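Local coordinates for oxidoreductase, NAD-binding/iron-sulfur cluster-binding protein (PDB 6ZXU) that is a catabolic reductive dehalogenase that holds cobalamin and two [4Fe-4S] clusters and probably strips halogens from organohalides at the corrin, at residues C176-A181 with Q348-N353; V560-N563 with W568-D571; W597-T602 with R606-L611; W403-S408 with I416-D421; E436-D441 with R639-L644. All coordinates share one frame; numbering follows the deposited sequence.

Interaction 1 (C176-A181 with Q348-N353)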
# COMPACT_ATOMS: atom_id res chain seq x y z
N CYS A 176 -14.45 -3.74 5.61
CA CYS A 176 -15.03 -3.00 6.75
C CYS A 176 -14.53 -3.49 8.09
O CYS A 176 -14.15 -2.70 8.94
CB CYS A 176 -16.52 -3.03 6.70
SG CYS A 176 -17.18 -2.00 5.41
N ALA A 177 -14.40 -4.80 8.25
CA ALA A 177 -13.85 -5.35 9.47
C ALA A 177 -12.43 -4.97 9.65
O ALA A 177 -11.98 -4.66 10.71
CB ALA A 177 -13.99 -6.84 9.42
N GLU A 178 -11.67 -5.05 8.57
CA GLU A 178 -10.28 -4.66 8.58
C GLU A 178 -10.10 -3.23 9.07
O GLU A 178 -9.31 -2.96 10.00
CB GLU A 178 -9.75 -4.73 7.15
CG GLU A 178 -8.28 -4.35 6.99
CD GLU A 178 -8.02 -3.55 5.69
OE1 GLU A 178 -8.10 -4.11 4.55
OE2 GLU A 178 -7.73 -2.31 5.76
N ILE A 179 -10.78 -2.29 8.43
CA ILE A 179 -10.70 -0.88 8.82
C ILE A 179 -11.18 -0.67 10.25
O ILE A 179 -10.53 0.00 11.04
CB ILE A 179 -11.50 0.02 7.83
CG1 ILE A 179 -10.89 -0.11 6.44
CG2 ILE A 179 -11.55 1.45 8.35
CD1 ILE A 179 -11.66 0.62 5.37
N ALA A 180 -12.30 -1.28 10.63
CA ALA A 180 -12.82 -1.13 12.03
C ALA A 180 -11.87 -1.65 13.09
O ALA A 180 -11.74 -1.07 14.16
CB ALA A 180 -14.17 -1.83 12.15
N ALA A 181 -11.18 -2.77 12.80
CA ALA A 181 -10.19 -3.36 13.70
C ALA A 181 -8.98 -2.48 13.84
O ALA A 181 -8.52 -2.27 14.97
CB ALA A 181 -9.74 -4.73 13.18
N GLN A 348 -0.70 -3.93 13.43
CA GLN A 348 0.19 -5.03 13.72
C GLN A 348 -0.48 -6.41 13.92
O GLN A 348 -0.03 -7.39 13.33
CB GLN A 348 1.07 -4.66 14.88
CG GLN A 348 2.11 -5.76 15.11
CD GLN A 348 3.27 -5.30 15.98
OE1 GLN A 348 3.08 -4.75 17.09
NE2 GLN A 348 4.49 -5.55 15.50
N PRO A 349 -1.54 -6.49 14.73
CA PRO A 349 -2.18 -7.82 14.93
C PRO A 349 -2.72 -8.43 13.63
O PRO A 349 -2.62 -9.64 13.43
CB PRO A 349 -3.36 -7.51 15.88
CG PRO A 349 -2.97 -6.23 16.56
CD PRO A 349 -2.14 -5.46 15.59
N LEU A 350 -3.26 -7.60 12.74
CA LEU A 350 -3.78 -8.10 11.48
C LEU A 350 -2.62 -8.63 10.61
O LEU A 350 -2.67 -9.74 10.10
CB LEU A 350 -4.54 -7.04 10.70
CG LEU A 350 -5.93 -6.63 11.19
CD1 LEU A 350 -5.82 -5.89 12.51
CD2 LEU A 350 -6.68 -5.73 10.15
N ILE A 351 -1.55 -7.87 10.55
CA ILE A 351 -0.38 -8.23 9.79
C ILE A 351 0.21 -9.56 10.31
O ILE A 351 0.47 -10.47 9.55
CB ILE A 351 0.69 -7.08 9.84
CG1 ILE A 351 0.25 -5.91 9.01
CG2 ILE A 351 2.01 -7.60 9.33
CD1 ILE A 351 1.11 -4.68 9.20
N GLN A 352 0.44 -9.65 11.59
CA GLN A 352 1.08 -10.86 12.13
C GLN A 352 0.22 -12.11 12.00
O GLN A 352 0.72 -13.20 11.74
CB GLN A 352 1.51 -10.66 13.56
CG GLN A 352 2.66 -9.72 13.75
CD GLN A 352 2.87 -9.40 15.26
OE1 GLN A 352 1.95 -9.56 16.11
NE2 GLN A 352 4.09 -8.92 15.59
N ASN A 353 -1.06 -11.98 12.18
CA ASN A 353 -1.93 -13.12 12.14
C ASN A 353 -2.40 -13.53 10.81
O ASN A 353 -3.13 -14.50 10.69
CB ASN A 353 -3.08 -12.91 13.10
CG ASN A 353 -2.59 -12.98 14.55
OD1 ASN A 353 -2.37 -14.06 15.09
ND2 ASN A 353 -2.34 -11.82 15.16
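Leu350 reaches from helix 342-354 toward Glu178 and Ala181 of helix 168-190, a helix-helix packing contact that joins helix 342-354 to the helix layer covering the antiparallel sheet of strands 121-126, 142-149, 194-198 and 232-239. Between segments 176-181 and 348-353 the closest CA atoms, those of Glu178 and Leu350, are 7.9 Å apart, and the branched end of one leucine fills much of the distance. Its CG sits opposite the carbonyl carbon (chi1 -74°), and the less common second torsion spreads the two methyls along the partner helix. CD1 meets Ala181 CB at 4.1 Å, where the small alanine lets the methyl come up close to the helix surface. CD2 lies 3.8 Å from Glu178 CG, with the two side chains crossing at about a right angle, and is just as near to Glu178 O. The glutamate thus offers leucine its aliphatic stem, while a bend at chi2 (-142°) carries the buried carboxylate elsewhere: OE2 to a salt bridge with Arg455 of helix 445-469, OE1 to one with Arg175. Phe84 of helix 74-85 touches both Glu178 and Leu350. One turn beyond the leucine, Asn353 folds back on its own helix, its ND2 giving a nearly straight bond (163°) of 2.8 Å to Pro349 O, which also accepts from Asn353 N.

Interaction 2 (V560-N563 with W568-D571); sequences VMFN and WKAD
Lys569 lies over the ring of Phe562, joining the β-hairpin of strands 560-562 and 565-567 to the segment that follows it at the cobalamin pocket. The lysine chain crosses one face of the ring. Its CD sits almost above the centre, 3.8 Å from the Phe562 centroid and 10° off the normal, a CH-π contact; NZ follows at 4.2 Å from the same centroid, displaced toward the CE1–CZ side, as a cation-π pair. The bend at chi2 (74°) lays the methylenes along the ring rather than letting the chain run straight past it. A lysine suits this place because its long apolar stem can pack on an aromatic while its ammonium serves the cofactor: NZ makes salt bridges to Asp503 and to cobalamin atom O5, so the ring supports a lysine whose ammonium is shared between two anionic partners. Nearer the backbone, Val560 CG2 touches Lys569 CB at 4.3 Å, extending the apolar support from the same hairpin strand. That strand is itself held by backbone bonds between Val560 and Ile567, and Ile567 also packs against Phe562. Farther out, the chain after Lys569 is fixed by Asp571, the N-cap of helix 572-581, whose OD1 accepts from Lys574 N while OD2 bridges to Arg700 NH2.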
# COMPACT_ATOMS: atom_id res chain seq x y z
N VAL A 560 26.13 0.13 -11.80
CA VAL A 560 27.15 -0.87 -11.65
C VAL A 560 26.52 -2.27 -11.84
O VAL A 560 25.29 -2.44 -11.81
CB VAL A 560 27.86 -0.83 -10.27
CG1 VAL A 560 28.60 0.48 -10.09
CG2 VAL A 560 26.90 -1.01 -9.10
N MET A 561 27.39 -3.25 -12.05
CA MET A 561 26.95 -4.64 -11.99
C MET A 561 26.99 -5.08 -10.53
O MET A 561 27.94 -4.76 -9.81
CB MET A 561 27.91 -5.53 -12.87
CG MET A 561 27.86 -5.27 -14.36
SD MET A 561 26.21 -5.20 -15.08
CE MET A 561 25.69 -6.90 -14.90
N PHE A 562 26.01 -5.85 -10.16
CA PHE A 562 25.85 -6.35 -8.79
C PHE A 562 25.17 -7.70 -8.93
O PHE A 562 24.07 -7.76 -9.41
CB PHE A 562 24.95 -5.34 -7.98
CG PHE A 562 24.63 -5.76 -6.58
CD1 PHE A 562 23.48 -6.51 -6.28
CD2 PHE A 562 25.47 -5.42 -5.54
CE1 PHE A 562 23.25 -6.94 -5.02
CE2 PHE A 562 25.23 -5.87 -4.27
CZ PHE A 562 24.09 -6.61 -4.00
N ASN A 563 25.85 -8.78 -8.50
CA ASN A 563 25.30 -10.12 -8.43
C ASN A 563 24.60 -10.46 -9.72
O ASN A 563 23.50 -11.01 -9.73
CB ASN A 563 24.34 -10.30 -7.26
CG ASN A 563 23.92 -11.77 -7.03
OD1 ASN A 563 24.62 -12.70 -7.41
ND2 ASN A 563 22.82 -11.95 -6.41
N TRP A 568 21.54 0.71 -9.95
CA TRP A 568 22.11 1.78 -9.13
C TRP A 568 22.11 1.26 -7.67
O TRP A 568 21.05 1.16 -7.07
CB TRP A 568 21.25 3.05 -9.17
CG TRP A 568 21.52 3.99 -10.35
CD1 TRP A 568 22.61 4.79 -10.51
CD2 TRP A 568 20.70 4.21 -11.48
NE1 TRP A 568 22.53 5.47 -11.68
CE2 TRP A 568 21.36 5.13 -12.31
CE3 TRP A 568 19.50 3.67 -11.91
CZ2 TRP A 568 20.82 5.60 -13.52
CZ3 TRP A 568 18.95 4.13 -13.07
CH2 TRP A 568 19.63 5.06 -13.90
N LYS A 569 23.23 0.87 -7.14
CA LYS A 569 23.23 0.24 -5.82
C LYS A 569 23.34 1.30 -4.75
O LYS A 569 24.31 2.06 -4.68
CB LYS A 569 24.34 -0.84 -5.66
CG LYS A 569 24.07 -1.75 -4.46
CD LYS A 569 22.93 -2.70 -4.82
CE LYS A 569 22.20 -3.17 -3.65
NZ LYS A 569 21.04 -3.97 -4.08
N ALA A 570 22.28 1.44 -3.96
CA ALA A 570 22.27 2.26 -2.79
C ALA A 570 23.07 1.58 -1.70
O ALA A 570 23.33 0.37 -1.74
CB ALA A 570 20.89 2.50 -2.30
N ASP A 571 23.44 2.34 -0.68
CA ASP A 571 24.16 1.78 0.50
C ASP A 571 23.14 1.28 1.52
O ASP A 571 22.56 2.04 2.27
CB ASP A 571 25.07 2.83 1.13
CG ASP A 571 26.04 2.24 2.14
OD1 ASP A 571 25.65 1.41 2.99
OD2 ASP A 571 27.27 2.59 2.05

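Interaction 3 (W597-T602 with R606-L611); sequences WNREDT and RRLAEL. With NA (sodium ion), chain G.
The loop that leaves the [4Fe-4S] cluster motif runs back along helix 603-614, with Trp597, Arg599 and Asp601 each meeting that helix. Thr602 is its N-cap: OG1 caps Gly605 N, and Arg606 N bonds to Thr602 O at 2.9 Å in the first helical turn. Arg599 is extended from CG to NE, and its flat guanidinium lies with one face on Leu608 CB, 3.7 Å from NE, while the opposite face looks toward Trp597 N; NH1 reaches Ala609 CB at 3.9 Å. An alanine at Arg599 would remove the guanidinium lying on Leu608 CB and beside Ala609, and would probably open a gap between loop and helix. Ahead of the cap, Asp601 centres an inverse gamma turn, and its OD1 takes a long salt bridge of 3.3 Å from Arg606 NH2, the carboxylate and guanidinium planes only 10° apart; Arg606 NH1 goes instead to Gln25. Asn598 O binds the sodium ion at 2.5 Å, together with Cys595 O and three waters. Trp597 CZ3 rests 4.2 Å from Ala609 CB, its broad ring touching the iron-sulfur cluster as well as the helix. Phe538 of helix 535-540 also meets this ring, Ile622 of helix 619-628 covers Arg599, and Tyr432 of helix 432-437 borders Asn598 and Glu600.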
# COMPACT_ATOMS: atom_id res chain seq x y z
N TRP A 597 8.60 11.91 -10.27
CA TRP A 597 7.51 11.03 -10.70
C TRP A 597 6.43 10.80 -9.65
O TRP A 597 5.38 10.22 -9.96
CB TRP A 597 8.04 9.68 -11.15
CG TRP A 597 8.92 9.75 -12.39
CD1 TRP A 597 10.22 10.01 -12.41
CD2 TRP A 597 8.52 9.49 -13.75
NE1 TRP A 597 10.70 9.91 -13.69
CE2 TRP A 597 9.68 9.63 -14.55
CE3 TRP A 597 7.31 9.12 -14.38
CZ2 TRP A 597 9.68 9.40 -15.89
CZ3 TRP A 597 7.31 8.92 -15.73
CH2 TRP A 597 8.48 9.10 -16.49
N ASN A 598 6.68 11.22 -8.43
CA ASN A 598 5.68 11.23 -7.41
C ASN A 598 4.85 12.48 -7.59
O ASN A 598 5.26 13.57 -7.19
CB ASN A 598 6.35 11.11 -6.00
CG ASN A 598 5.31 11.26 -4.84
OD1 ASN A 598 4.18 10.78 -4.91
ND2 ASN A 598 5.65 12.09 -3.87
N ARG A 599 3.68 12.35 -8.20
CA ARG A 599 2.85 13.49 -8.55
C ARG A 599 1.41 13.25 -8.26
O ARG A 599 0.97 12.12 -8.17
CB ARG A 599 2.83 13.71 -10.06
CG ARG A 599 4.15 13.94 -10.64
CD ARG A 599 4.00 14.49 -12.03
NE ARG A 599 5.28 15.05 -12.42
CZ ARG A 599 6.15 14.37 -13.13
NH1 ARG A 599 5.88 13.15 -13.50
NH2 ARG A 599 7.32 14.95 -13.46
N GLU A 600 0.65 14.37 -8.20
CA GLU A 600 -0.78 14.30 -8.03
C GLU A 600 -1.46 13.67 -9.26
O GLU A 600 -1.01 13.83 -10.39
CB GLU A 600 -1.37 15.72 -7.71
CG GLU A 600 -2.74 15.59 -6.99
CD GLU A 600 -3.46 16.93 -6.74
OE1 GLU A 600 -2.81 17.99 -6.78
OE2 GLU A 600 -4.69 16.92 -6.50
N ASP A 601 -2.60 13.01 -9.03
CA ASP A 601 -3.41 12.36 -10.13
C ASP A 601 -4.39 13.37 -10.81
O ASP A 601 -5.62 13.25 -10.69
CB ASP A 601 -4.13 11.13 -9.52
CG ASP A 601 -4.88 10.25 -10.56
OD1 ASP A 601 -4.41 10.12 -11.75
OD2 ASP A 601 -5.97 9.73 -10.15
N THR A 602 -3.81 14.40 -11.42
CA THR A 602 -4.54 15.45 -12.12
C THR A 602 -4.13 15.48 -13.59
O THR A 602 -3.27 14.76 -14.02
CB THR A 602 -4.25 16.85 -11.57
OG1 THR A 602 -2.86 17.14 -11.72
CG2 THR A 602 -4.64 16.93 -10.14
N ARG A 606 -0.57 14.08 -14.94
CA ARG A 606 -0.48 13.06 -15.91
C ARG A 606 0.27 13.51 -17.15
O ARG A 606 1.02 12.77 -17.75
CB ARG A 606 -1.86 12.54 -16.22
CG ARG A 606 -1.84 11.36 -17.21
CD ARG A 606 -1.21 10.08 -16.53
NE ARG A 606 -2.14 9.65 -15.46
CZ ARG A 606 -3.21 8.90 -15.66
NH1 ARG A 606 -3.57 8.51 -16.89
NH2 ARG A 606 -3.96 8.63 -14.63
N ARG A 607 0.07 14.76 -17.55
CA ARG A 607 0.74 15.32 -18.69
C ARG A 607 2.27 15.44 -18.48
O ARG A 607 3.04 15.16 -19.42
CB ARG A 607 0.12 16.68 -19.07
CG ARG A 607 0.73 17.35 -20.30
CD ARG A 607 0.86 16.41 -21.52
NE ARG A 607 -0.43 15.80 -21.87
CZ ARG A 607 -1.30 16.33 -22.75
NH1 ARG A 607 -1.01 17.45 -23.39
NH2 ARG A 607 -2.44 15.72 -23.00
N LEU A 608 2.70 15.84 -17.32
CA LEU A 608 4.12 15.88 -17.05
C LEU A 608 4.77 14.53 -17.13
O LEU A 608 5.89 14.39 -17.67
CB LEU A 608 4.41 16.51 -15.75
CG LEU A 608 4.23 18.04 -15.69
CD1 LEU A 608 4.21 18.46 -14.26
CD2 LEU A 608 5.37 18.72 -16.38
N ALA A 609 4.03 13.48 -16.74
CA ALA A 609 4.56 12.13 -16.92
C ALA A 609 4.57 11.71 -18.39
O ALA A 609 5.52 11.10 -18.84
CB ALA A 609 3.73 11.13 -16.12
N GLU A 610 3.50 11.99 -19.13
CA GLU A 610 3.46 11.71 -20.56
C GLU A 610 4.62 12.36 -21.29
O GLU A 610 5.26 11.76 -22.16
CB GLU A 610 2.17 12.15 -21.21
CG GLU A 610 0.91 11.44 -20.73
CD GLU A 610 -0.43 12.06 -21.32
OE1 GLU A 610 -0.96 13.16 -20.89
OE2 GLU A 610 -1.02 11.41 -22.23
N LEU A 611 4.90 13.61 -20.96
CA LEU A 611 5.99 14.28 -21.59
C LEU A 611 7.31 13.63 -21.25
O LEU A 611 8.18 13.56 -22.10
CB LEU A 611 6.00 15.78 -21.22
CG LEU A 611 4.92 16.68 -21.74
CD1 LEU A 611 4.90 18.02 -21.01
CD2 LEU A 611 5.13 16.89 -23.22
NA NA G . 7.18 15.15 -6.68
O HOH W 1 9.25 16.07 -6.49
O HOH W 2 6.74 16.08 -8.76
O HOH W 3 6.80 15.52 -4.26

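Interaction 4 (W403-S408 with I416-D421); sequences WMYYAS and IEAYHD
Tyr405 lies flat against Ala418 and turns an edge to Tyr419, closing the long loop between strands 394-399 and 422-429 beside the cobalamin pocket. Tyr405 CG lies opposite its carbonyl carbon (chi1 -66°), which swings the ring over Ala418. Ala418 CA stands almost over the ring's centre, 3.7 Å from the Tyr405 centroid, a CH-π contact; alanine, at the centre of an inverse gamma turn, lets the backbone come this near. The neighbouring ring stands across it: the edge of Tyr405, led by CE2, points at the face of Tyr419 in a T-shaped pair, planes at 75° and centroids 5.3 Å apart. Tyr405 OH extends past both to donate to His420 O at 2.9 Å, pinning the ring's far end. Tyr419 OH bonds Glu483. At the loop's other end Ile416 N bonds Ala407 O at 3.0 Å, and the isoleucine's beta-branched body packs on the backbone of Tyr406 and Ser408. This backs the residue that serves the cofactor: Tyr406 OH is hydrogen-bonded to cobalamin O58, while its CB rests 3.9 Å from Ile416 CD1.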
# COMPACT_ATOMS: atom_id res chain seq x y z
N TRP A 403 16.02 -18.05 -9.42
CA TRP A 403 16.91 -17.10 -8.78
C TRP A 403 16.12 -15.99 -8.03
O TRP A 403 16.77 -15.14 -7.41
CB TRP A 403 17.88 -16.46 -9.81
CG TRP A 403 17.21 -15.94 -11.04
CD1 TRP A 403 16.90 -16.63 -12.17
CD2 TRP A 403 16.74 -14.62 -11.25
NE1 TRP A 403 16.28 -15.80 -13.07
CE2 TRP A 403 16.16 -14.57 -12.49
CE3 TRP A 403 16.72 -13.45 -10.46
CZ2 TRP A 403 15.63 -13.40 -13.02
CZ3 TRP A 403 16.22 -12.32 -10.99
CH2 TRP A 403 15.68 -12.29 -12.26
N MET A 404 14.80 -15.93 -8.18
CA MET A 404 13.94 -14.93 -7.47
C MET A 404 13.57 -15.43 -6.03
O MET A 404 13.14 -14.65 -5.19
CB MET A 404 12.64 -14.70 -8.22
CG MET A 404 12.83 -14.07 -9.61
SD MET A 404 11.23 -13.94 -10.40
CE MET A 404 11.65 -13.09 -11.91
N TYR A 405 13.78 -16.73 -5.74
CA TYR A 405 13.60 -17.27 -4.42
C TYR A 405 14.85 -17.09 -3.62
O TYR A 405 15.97 -17.22 -4.14
CB TYR A 405 13.21 -18.75 -4.48
CG TYR A 405 11.87 -19.08 -5.10
CD1 TYR A 405 11.69 -19.05 -6.47
CD2 TYR A 405 10.81 -19.45 -4.32
CE1 TYR A 405 10.48 -19.39 -7.03
CE2 TYR A 405 9.59 -19.81 -4.87
CZ TYR A 405 9.42 -19.80 -6.20
OH TYR A 405 8.23 -20.16 -6.74
N TYR A 406 14.71 -16.83 -2.34
CA TYR A 406 15.85 -16.86 -1.43
C TYR A 406 16.48 -18.26 -1.38
O TYR A 406 15.85 -19.26 -1.68
CB TYR A 406 15.44 -16.50 -0.02
CG TYR A 406 15.04 -15.05 0.20
CD1 TYR A 406 16.00 -14.07 0.26
CD2 TYR A 406 13.70 -14.71 0.42
CE1 TYR A 406 15.60 -12.75 0.44
CE2 TYR A 406 13.31 -13.43 0.62
CZ TYR A 406 14.26 -12.46 0.63
OH TYR A 406 13.89 -11.15 0.90
N ALA A 407 17.75 -18.31 -1.06
CA ALA A 407 18.48 -19.61 -1.01
C ALA A 407 18.07 -20.49 0.16
O ALA A 407 17.94 -21.72 0.03
CB ALA A 407 19.96 -19.35 -0.99
N SER A 408 17.82 -19.87 1.30
CA SER A 408 17.57 -20.58 2.57
C SER A 408 16.80 -19.65 3.52
O SER A 408 16.87 -18.41 3.38
CB SER A 408 18.89 -21.00 3.21
OG SER A 408 19.78 -19.90 3.44
N ILE A 416 15.42 -23.25 0.55
CA ILE A 416 14.13 -22.96 -0.04
C ILE A 416 14.16 -23.49 -1.46
O ILE A 416 15.09 -23.29 -2.19
CB ILE A 416 13.86 -21.43 -0.01
CG1 ILE A 416 13.61 -20.99 1.45
CG2 ILE A 416 12.68 -21.05 -0.88
CD1 ILE A 416 13.66 -19.49 1.67
N GLU A 417 13.10 -24.17 -1.85
CA GLU A 417 12.93 -24.67 -3.19
C GLU A 417 12.19 -23.68 -4.01
O GLU A 417 11.37 -22.90 -3.50
CB GLU A 417 12.11 -25.97 -3.19
CG GLU A 417 12.77 -27.12 -2.40
CD GLU A 417 14.19 -27.44 -2.86
OE1 GLU A 417 15.11 -27.58 -1.96
OE2 GLU A 417 14.37 -27.53 -4.13
N ALA A 418 12.44 -23.68 -5.29
CA ALA A 418 11.60 -22.91 -6.23
C ALA A 418 10.29 -23.66 -6.49
O ALA A 418 10.10 -24.24 -7.56
CB ALA A 418 12.37 -22.64 -7.52
N TYR A 419 9.34 -23.59 -5.57
CA TYR A 419 8.23 -24.49 -5.60
C TYR A 419 7.07 -24.15 -6.51
O TYR A 419 6.25 -25.01 -6.78
CB TYR A 419 7.76 -24.77 -4.15
CG TYR A 419 7.68 -23.53 -3.28
CD1 TYR A 419 6.66 -22.63 -3.44
CD2 TYR A 419 8.62 -23.30 -2.30
CE1 TYR A 419 6.57 -21.47 -2.65
CE2 TYR A 419 8.56 -22.20 -1.50
CZ TYR A 419 7.52 -21.25 -1.70
OH TYR A 419 7.42 -20.17 -0.84
N HIS A 420 6.93 -22.91 -7.02
CA HIS A 420 5.85 -22.53 -7.86
C HIS A 420 6.39 -21.94 -9.17
O HIS A 420 7.44 -21.36 -9.22
CB HIS A 420 4.96 -21.48 -7.23
CG HIS A 420 4.16 -21.96 -6.09
ND1 HIS A 420 3.94 -21.20 -4.97
CD2 HIS A 420 3.57 -23.16 -5.84
CE1 HIS A 420 3.24 -21.90 -4.09
NE2 HIS A 420 3.01 -23.09 -4.61
N ASP A 421 5.57 -22.02 -10.20
CA ASP A 421 5.92 -21.59 -11.56
C ASP A 421 5.73 -20.14 -11.88
O ASP A 421 6.40 -19.64 -12.74
CB ASP A 421 5.04 -22.38 -12.52
CG ASP A 421 5.46 -23.91 -12.61
OD1 ASP A 421 6.62 -24.23 -12.29
OD2 ASP A 421 4.56 -24.75 -12.95

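Interaction 5 (E436-D441 with R639-L644); sequences EGASGD and RWWFDL
Trp641 pushes the edge of its indole against Gly437 and Ala438, joining the region of helix 432-437 to the irregular segment ahead of strand 645-647. This is the tight part. CH2 of Trp641 lies 3.6 Å from Gly437 C and 3.7 Å from Ala438 CB, with the peptide N of Ala438 close to the ring plane, and the CA atoms of Gly437 and Arg639 approach to 4.5 Å. A glycine suits position 437, since a CB there would collide with Arg639 N and press on Trp641 CH2; an alanine next to it is small enough to lie along the indole rim. The looser, partly exposed side belongs to Arg639. Its CB passes Gly437 O at 4.1 Å; with CG anti to the backbone N (chi1 -171°) and the chain extended from there to NE, it runs over one face of Trp641, CG 3.8 Å above the ring plane. Beyond the indole, NH2 meets the syn lone pair of Asp643 OD2 at 2.9 Å, the acid lying near the guanidinium plane, while NH1 bridges to Glu660. With a leucine in place of Arg639, the carboxylates of Asp643 and Glu660 would probably be left without their positive mate. Around this junction, Trp640 packs on helix 103-116 and on Leu343 of helix 342-354, its NE1 bonded to Thr434 of helix 432-437, and Phe642 reaches Tyr186 and Met190 of helix 168-190.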
# COMPACT_ATOMS: atom_id res chain seq x y z
N GLU A 436 2.46 14.08 0.93
CA GLU A 436 2.64 15.50 0.70
C GLU A 436 2.80 16.30 2.00
O GLU A 436 3.50 17.26 2.01
CB GLU A 436 1.44 16.07 -0.11
CG GLU A 436 1.63 16.01 -1.62
CD GLU A 436 3.03 16.58 -2.13
OE1 GLU A 436 3.98 15.78 -2.47
OE2 GLU A 436 3.19 17.85 -2.16
N GLY A 437 2.07 15.92 3.04
CA GLY A 437 2.14 16.58 4.32
C GLY A 437 3.39 16.25 5.13
O GLY A 437 3.70 16.93 6.06
N ALA A 438 4.08 15.15 4.76
CA ALA A 438 5.06 14.45 5.60
C ALA A 438 6.45 14.86 5.20
O ALA A 438 6.70 15.32 4.11
CB ALA A 438 4.93 12.95 5.42
N SER A 439 7.37 14.69 6.12
CA SER A 439 8.79 14.86 5.87
C SER A 439 9.36 13.64 5.05
O SER A 439 10.42 13.73 4.45
CB SER A 439 9.56 14.98 7.20
OG SER A 439 10.92 15.23 6.93
N GLY A 440 8.66 12.52 5.09
CA GLY A 440 9.20 11.25 4.63
C GLY A 440 9.82 10.38 5.67
O GLY A 440 9.72 9.16 5.58
N ASP A 441 10.46 11.01 6.70
CA ASP A 441 11.01 10.29 7.85
C ASP A 441 10.43 10.78 9.20
O ASP A 441 11.10 10.74 10.23
CB ASP A 441 12.48 10.41 7.84
CG ASP A 441 12.93 11.89 7.78
OD1 ASP A 441 12.08 12.80 7.60
OD2 ASP A 441 14.15 12.11 7.83
N ARG A 639 -1.11 17.53 6.75
CA ARG A 639 -0.59 16.92 7.93
C ARG A 639 -1.71 16.60 8.89
O ARG A 639 -2.01 17.37 9.81
CB ARG A 639 0.50 17.81 8.55
CG ARG A 639 1.26 17.13 9.69
CD ARG A 639 2.53 17.86 9.94
NE ARG A 639 3.19 17.47 11.17
CZ ARG A 639 4.27 18.12 11.63
NH1 ARG A 639 4.78 19.13 10.92
NH2 ARG A 639 4.89 17.76 12.74
N TRP A 640 -2.35 15.46 8.70
CA TRP A 640 -3.55 15.18 9.43
C TRP A 640 -3.31 14.34 10.69
O TRP A 640 -4.25 14.16 11.47
CB TRP A 640 -4.52 14.37 8.55
CG TRP A 640 -3.93 13.11 7.94
CD1 TRP A 640 -3.29 13.02 6.70
CD2 TRP A 640 -3.91 11.78 8.50
NE1 TRP A 640 -2.86 11.72 6.47
CE2 TRP A 640 -3.23 10.94 7.54
CE3 TRP A 640 -4.33 11.24 9.70
CZ2 TRP A 640 -3.01 9.61 7.78
CZ3 TRP A 640 -4.08 9.95 9.95
CH2 TRP A 640 -3.45 9.12 9.00
N TRP A 641 -2.12 13.74 10.83
CA TRP A 641 -1.85 12.76 11.92
C TRP A 641 -1.29 13.47 13.15
O TRP A 641 -0.77 14.60 13.08
CB TRP A 641 -0.85 11.66 11.43
CG TRP A 641 0.47 12.24 10.94
CD1 TRP A 641 1.62 12.43 11.67
CD2 TRP A 641 0.76 12.71 9.63
NE1 TRP A 641 2.57 13.02 10.90
CE2 TRP A 641 2.07 13.18 9.63
CE3 TRP A 641 0.02 12.75 8.44
CZ2 TRP A 641 2.63 13.76 8.52
CZ3 TRP A 641 0.57 13.32 7.34
CH2 TRP A 641 1.87 13.82 7.37
N PHE A 642 -1.36 12.76 14.28
CA PHE A 642 -0.76 13.21 15.55
C PHE A 642 0.69 12.75 15.64
O PHE A 642 1.02 11.66 15.19
CB PHE A 642 -1.53 12.63 16.74
CG PHE A 642 -2.97 13.04 16.86
CD1 PHE A 642 -3.44 14.23 16.36
CD2 PHE A 642 -3.86 12.21 17.54
CE1 PHE A 642 -4.74 14.59 16.46
CE2 PHE A 642 -5.17 12.56 17.70
CZ PHE A 642 -5.61 13.75 17.16
N ASP A 643 1.54 13.59 16.20
CA ASP A 643 2.90 13.22 16.50
C ASP A 643 2.99 12.51 17.89
O ASP A 643 3.10 13.14 18.92
CB ASP A 643 3.79 14.46 16.53
CG ASP A 643 4.02 15.01 15.17
OD1 ASP A 643 3.82 14.30 14.15
OD2 ASP A 643 4.38 16.15 15.09
N LEU A 644 2.80 11.21 17.87
CA LEU A 644 2.76 10.34 19.02
C LEU A 644 3.77 9.22 18.84
O LEU A 644 3.82 8.62 17.78
CB LEU A 644 1.37 9.71 19.24
CG LEU A 644 0.24 10.69 19.55
CD1 LEU A 644 -1.13 10.00 19.60
CD2 LEU A 644 0.53 11.43 20.84

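Interactions 1, 2 and 5 are buried; 3 and 4 are only partly so. Interactions 2 and 4 both border the cobalamin, their nearest atoms about 7 Å apart: in interaction 2 an aromatic face carries the cofactor-binding lysine, whereas in interaction 4 an aliphatic isoleucine backs the cofactor-binding tyrosine while a second tyrosine ties the loop together. Interaction 3, at an iron-sulfur cluster site, relies more on arginines and a helix cap. Interaction 1 rests on aliphatic branches between two helices, interaction 5 on an indole edge against a glycine; Trp640, Phe642 and Leu644 reach helices 168-190 or 342-354, the pair joined by interaction 1. Interaction 3 is nested within the chain loop closed by interaction 5 and touches it where Asn598 packs near Glu436.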